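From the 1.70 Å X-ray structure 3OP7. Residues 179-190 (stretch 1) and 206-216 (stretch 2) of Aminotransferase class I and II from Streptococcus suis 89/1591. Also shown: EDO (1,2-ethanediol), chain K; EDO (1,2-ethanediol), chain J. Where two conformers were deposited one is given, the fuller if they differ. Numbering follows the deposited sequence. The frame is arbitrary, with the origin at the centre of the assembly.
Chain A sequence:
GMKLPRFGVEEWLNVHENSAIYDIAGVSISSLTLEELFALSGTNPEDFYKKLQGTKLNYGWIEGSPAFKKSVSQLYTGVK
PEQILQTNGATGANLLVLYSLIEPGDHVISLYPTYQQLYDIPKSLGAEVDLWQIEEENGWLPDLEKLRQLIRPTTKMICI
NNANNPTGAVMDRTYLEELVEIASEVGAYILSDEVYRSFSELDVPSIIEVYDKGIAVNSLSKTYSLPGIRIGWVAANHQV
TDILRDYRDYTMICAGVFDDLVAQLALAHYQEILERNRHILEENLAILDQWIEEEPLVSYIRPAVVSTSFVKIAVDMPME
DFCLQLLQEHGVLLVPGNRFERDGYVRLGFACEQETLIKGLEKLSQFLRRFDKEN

Stretch 1 179-190: LVEIASEVGAYI
Stretch 2 206-216: SIIEVYDKGIA

The apolar centre of this contact lies where the helix and the strand of stretch 1 meet the weakly bonded helix at about 207-210 and Y211 of stretch 2, and the two stretches together bury 580 Å². V180, on a helix that enters stretch 1 from earlier in the chain (phi/psi -63/-44), directs its CA-to-CB bond toward stretch 2 with chi1 t. Its CG2 lies 4.0 Å from I207 CD1 and 3.9 Å from V210 CG2, and its CG1 lies 3.5 Å from Y211 CD1, so one branched side chain touches three residues. I207 (chi1 t, chi2 p) also reaches the strand of stretch 1, its CG1 standing 3.7 Å from I190 CG2. I190 (m, t) places CD1 3.9 Å from Y211 CD2, linking strand and ring. V180, I207 and I190 are buried, and their aliphatic side chains suit the place because they fill the space with no polar group left unpaired.

Y211 joins this apolar centre to the polar edge. Phi/psi of -154/126 and chi1 t, chi2 35° send its ring along stretch 1, past S184 OG, 3.3 Å from Y211 CE1, and A183 CB, 4.1 Å from Y211 CE2. At its tip, Y211 OH donates to A188 O at 2.7 Å, with that oxygen near the ring plane. A tyrosine suits the place because its ring packs against aliphatic groups while its hydroxyl satisfies a backbone carbonyl. S184 (chi1 m) turns its own hydroxyl back to the helix, OG donating to V180 O at 2.9 Å.

Beside this packing, strands 189-190 and 214-216 run parallel, with I190 bridged to G214 at a CA-CA distance of 4.8 Å. I190 N donates to K213 O at 3.1 Å (164°), and I190 O accepts from I215 N at 2.8 Å (160°). Two CA-H...O contacts follow the same register: Y189 CA to K213 O and G214 CA to I190 O, each 3.4 Å. A type I turn from Y211 to G214, with G214 N bonded to Y211 O at 3.0 Å, leads into the second strand. G214 (-84/137) needs its lack of a side chain, since an ideal CB would lie 2.7 Å from I207 O.

Farther out, Y189 (chi1 m, chi2 -66°) sets CD1 4.0 Å from I215 CD1; I215 is m, t. K213, with chi1 to chi4 of -84°, 173°, 138° and 168°, extends so that NZ donates to G187 O at 3.0 Å. Its NZ is 5.8 Å from the Y189 ring centroid, at most a weak cation-pi attraction. G187 has phi/psi 71/26, a positive phi that favours glycine, and an ideal CB there would come within a tight 3.1 Å of K213 NZ.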

# COMPACT_ATOMS: atom_id res chain seq x y z
N LEU A 179 -22.60 15.99 -14.85
CA LEU A 179 -21.89 15.91 -13.57
C LEU A 179 -20.72 16.90 -13.59
O LEU A 179 -20.48 17.65 -12.63
CB LEU A 179 -21.39 14.50 -13.32
CG LEU A 179 -20.36 14.26 -12.23
CD1 LEU A 179 -20.93 14.75 -10.90
CD2 LEU A 179 -20.00 12.75 -12.22
N VAL A 180 -19.97 16.88 -14.68
CA VAL A 180 -18.82 17.76 -14.81
C VAL A 180 -19.26 19.23 -14.82
O VAL A 180 -18.64 20.05 -14.20
CB VAL A 180 -18.00 17.40 -16.05
CG1 VAL A 180 -16.91 18.49 -16.37
CG2 VAL A 180 -17.31 16.06 -15.84
N GLU A 181 -20.32 19.57 -15.54
CA GLU A 181 -20.79 20.95 -15.52
C GLU A 181 -21.10 21.41 -14.09
O GLU A 181 -20.82 22.57 -13.75
CB GLU A 181 -21.98 21.14 -16.46
CG GLU A 181 -21.55 21.10 -17.92
CD GLU A 181 -22.70 21.21 -18.90
OE1 GLU A 181 -23.77 20.61 -18.64
OE2 GLU A 181 -22.53 21.90 -19.93
N ILE A 182 -21.65 20.53 -13.26
CA ILE A 182 -21.93 20.88 -11.87
C ILE A 182 -20.63 21.08 -11.06
O ILE A 182 -20.46 22.13 -10.38
CB ILE A 182 -22.80 19.83 -11.16
CG1 ILE A 182 -24.18 19.71 -11.82
CG2 ILE A 182 -22.94 20.17 -9.68
CD1 ILE A 182 -24.94 18.40 -11.38
N ALA A 183 -19.68 20.13 -11.16
CA ALA A 183 -18.40 20.21 -10.49
C ALA A 183 -17.62 21.45 -10.92
O ALA A 183 -17.00 22.12 -10.09
CB ALA A 183 -17.51 18.93 -10.73
N SER A 184 -17.70 21.77 -12.21
CA SER A 184 -16.99 22.94 -12.75
C SER A 184 -17.46 24.25 -12.19
O SER A 184 -16.70 25.20 -12.23
CB SER A 184 -17.14 23.01 -14.27
OG SER A 184 -16.49 21.90 -14.80
N GLU A 185 -18.71 24.35 -11.72
CA GLU A 185 -19.16 25.60 -11.11
C GLU A 185 -18.29 26.05 -9.93
O GLU A 185 -18.21 27.26 -9.65
CB GLU A 185 -20.61 25.53 -10.62
CG GLU A 185 -21.68 25.63 -11.66
CD GLU A 185 -21.65 26.95 -12.42
OE1 GLU A 185 -22.14 28.01 -11.93
OE2 GLU A 185 -21.13 26.91 -13.54
N VAL A 186 -17.69 25.08 -9.23
CA VAL A 186 -16.89 25.36 -8.05
C VAL A 186 -15.45 24.89 -8.15
O VAL A 186 -14.66 25.11 -7.20
CB VAL A 186 -17.53 24.77 -6.77
CG1 VAL A 186 -18.98 25.22 -6.64
CG2 VAL A 186 -17.47 23.30 -6.78
N GLY A 187 -15.05 24.30 -9.28
CA GLY A 187 -13.68 23.80 -9.41
C GLY A 187 -13.43 22.55 -8.55
O GLY A 187 -12.29 22.27 -8.13
N ALA A 188 -14.48 21.77 -8.25
CA ALA A 188 -14.32 20.54 -7.47
C ALA A 188 -13.62 19.48 -8.31
O ALA A 188 -13.86 19.36 -9.50
CB ALA A 188 -15.70 20.00 -6.99
N TYR A 189 -12.76 18.70 -7.69
CA TYR A 189 -12.19 17.56 -8.36
C TYR A 189 -13.28 16.54 -8.42
O TYR A 189 -14.16 16.51 -7.55
CB TYR A 189 -11.12 16.89 -7.53
CG TYR A 189 -9.87 17.71 -7.26
CD1 TYR A 189 -9.04 18.06 -8.27
CD2 TYR A 189 -9.53 18.08 -5.94
CE1 TYR A 189 -7.87 18.81 -8.01
CE2 TYR A 189 -8.38 18.81 -5.66
CZ TYR A 189 -7.55 19.16 -6.70
OH TYR A 189 -6.40 19.88 -6.42
N ILE A 190 -13.18 15.65 -9.38
CA ILE A 190 -13.98 14.43 -9.40
C ILE A 190 -13.04 13.23 -9.44
O ILE A 190 -12.30 13.03 -10.41
CB ILE A 190 -14.97 14.35 -10.60
CG1 ILE A 190 -16.00 15.49 -10.56
CG2 ILE A 190 -15.69 12.97 -10.55
CD1 ILE A 190 -16.88 15.61 -11.81
N SER A 206 -13.63 7.82 -19.54
CA SER A 206 -13.00 8.11 -18.24
C SER A 206 -13.29 9.55 -17.83
O SER A 206 -13.41 10.45 -18.68
CB SER A 206 -11.50 7.90 -18.30
OG SER A 206 -10.88 8.30 -17.08
N ILE A 207 -13.38 9.78 -16.53
CA ILE A 207 -13.53 11.13 -16.00
C ILE A 207 -12.49 12.07 -16.55
O ILE A 207 -12.78 13.21 -16.87
CB ILE A 207 -13.57 11.18 -14.43
CG1 ILE A 207 -14.25 12.45 -13.94
CG2 ILE A 207 -12.20 10.99 -13.72
CD1 ILE A 207 -15.71 12.66 -14.41
N ILE A 208 -11.26 11.60 -16.67
CA ILE A 208 -10.22 12.48 -17.16
C ILE A 208 -10.33 12.83 -18.66
O ILE A 208 -9.70 13.79 -19.11
CB ILE A 208 -8.86 11.85 -16.86
CG1 ILE A 208 -7.78 12.94 -16.84
CG2 ILE A 208 -8.61 10.69 -17.81
CD1 ILE A 208 -6.39 12.44 -16.46
N GLU A 209 -11.16 12.11 -19.41
CA GLU A 209 -11.45 12.43 -20.81
C GLU A 209 -12.56 13.48 -20.97
O GLU A 209 -12.77 14.02 -22.09
CB GLU A 209 -11.80 11.14 -21.59
CG GLU A 209 -10.62 10.17 -21.70
CD GLU A 209 -10.98 8.80 -22.23
OE1 GLU A 209 -12.04 8.20 -21.89
OE2 GLU A 209 -10.14 8.25 -22.97
N VAL A 210 -13.28 13.75 -19.88
CA VAL A 210 -14.33 14.76 -19.91
C VAL A 210 -14.10 15.95 -18.98
O VAL A 210 -14.89 16.90 -19.03
CB VAL A 210 -15.73 14.15 -19.65
CG1 VAL A 210 -16.16 13.22 -20.81
CG2 VAL A 210 -15.80 13.42 -18.34
N TYR A 211 -13.05 15.90 -18.16
CA TYR A 211 -12.79 16.95 -17.16
C TYR A 211 -11.33 17.05 -16.82
O TYR A 211 -10.72 16.06 -16.39
CB TYR A 211 -13.59 16.63 -15.89
CG TYR A 211 -13.68 17.70 -14.82
CD1 TYR A 211 -13.74 19.06 -15.13
CD2 TYR A 211 -13.81 17.34 -13.50
CE1 TYR A 211 -13.89 20.04 -14.14
CE2 TYR A 211 -13.92 18.28 -12.49
CZ TYR A 211 -13.98 19.64 -12.83
OH TYR A 211 -14.11 20.57 -11.86
N ASP A 212 -10.78 18.26 -16.93
CA ASP A 212 -9.37 18.55 -16.55
C ASP A 212 -9.10 18.24 -15.11
O ASP A 212 -7.97 17.88 -14.73
CB ASP A 212 -9.00 20.03 -16.73
CG ASP A 212 -7.48 20.27 -16.54
OD1 ASP A 212 -6.74 19.91 -17.49
OD2 ASP A 212 -7.02 20.82 -15.47
N LYS A 213 -10.10 18.44 -14.26
CA LYS A 213 -9.94 18.13 -12.81
C LYS A 213 -10.56 16.75 -12.44
O LYS A 213 -10.90 16.49 -11.28
CB LYS A 213 -10.54 19.26 -11.97
CG LYS A 213 -9.60 20.42 -11.76
CD LYS A 213 -10.32 21.61 -11.05
CE LYS A 213 -9.41 22.20 -9.97
NZ LYS A 213 -9.89 23.52 -9.43
N GLY A 214 -10.68 15.87 -13.44
CA GLY A 214 -11.06 14.49 -13.22
C GLY A 214 -9.80 13.71 -12.86
O GLY A 214 -8.77 13.90 -13.51
N ILE A 215 -9.92 12.85 -11.85
CA ILE A 215 -8.79 12.05 -11.31
C ILE A 215 -9.27 10.60 -11.49
O ILE A 215 -10.28 10.20 -10.86
CB ILE A 215 -8.50 12.35 -9.83
CG1 ILE A 215 -8.13 13.82 -9.62
CG2 ILE A 215 -7.38 11.39 -9.29
CD1 ILE A 215 -8.06 14.23 -8.16
N ALA A 216 -8.65 9.88 -12.42
CA ALA A 216 -9.00 8.51 -12.75
C ALA A 216 -8.17 7.52 -11.97
O ALA A 216 -6.94 7.67 -11.93
CB ALA A 216 -8.82 8.26 -14.25
C1 EDO K . -12.49 9.32 -25.50
O1 EDO K . -12.78 10.73 -25.44
C2 EDO K . -13.65 8.52 -24.91
O2 EDO K . -13.25 7.31 -24.25
C1 EDO J . -24.49 24.66 -13.33
O1 EDO J . -23.86 24.10 -14.51
C2 EDO J . -25.97 24.25 -13.29
O2 EDO J . -26.24 23.12 -12.46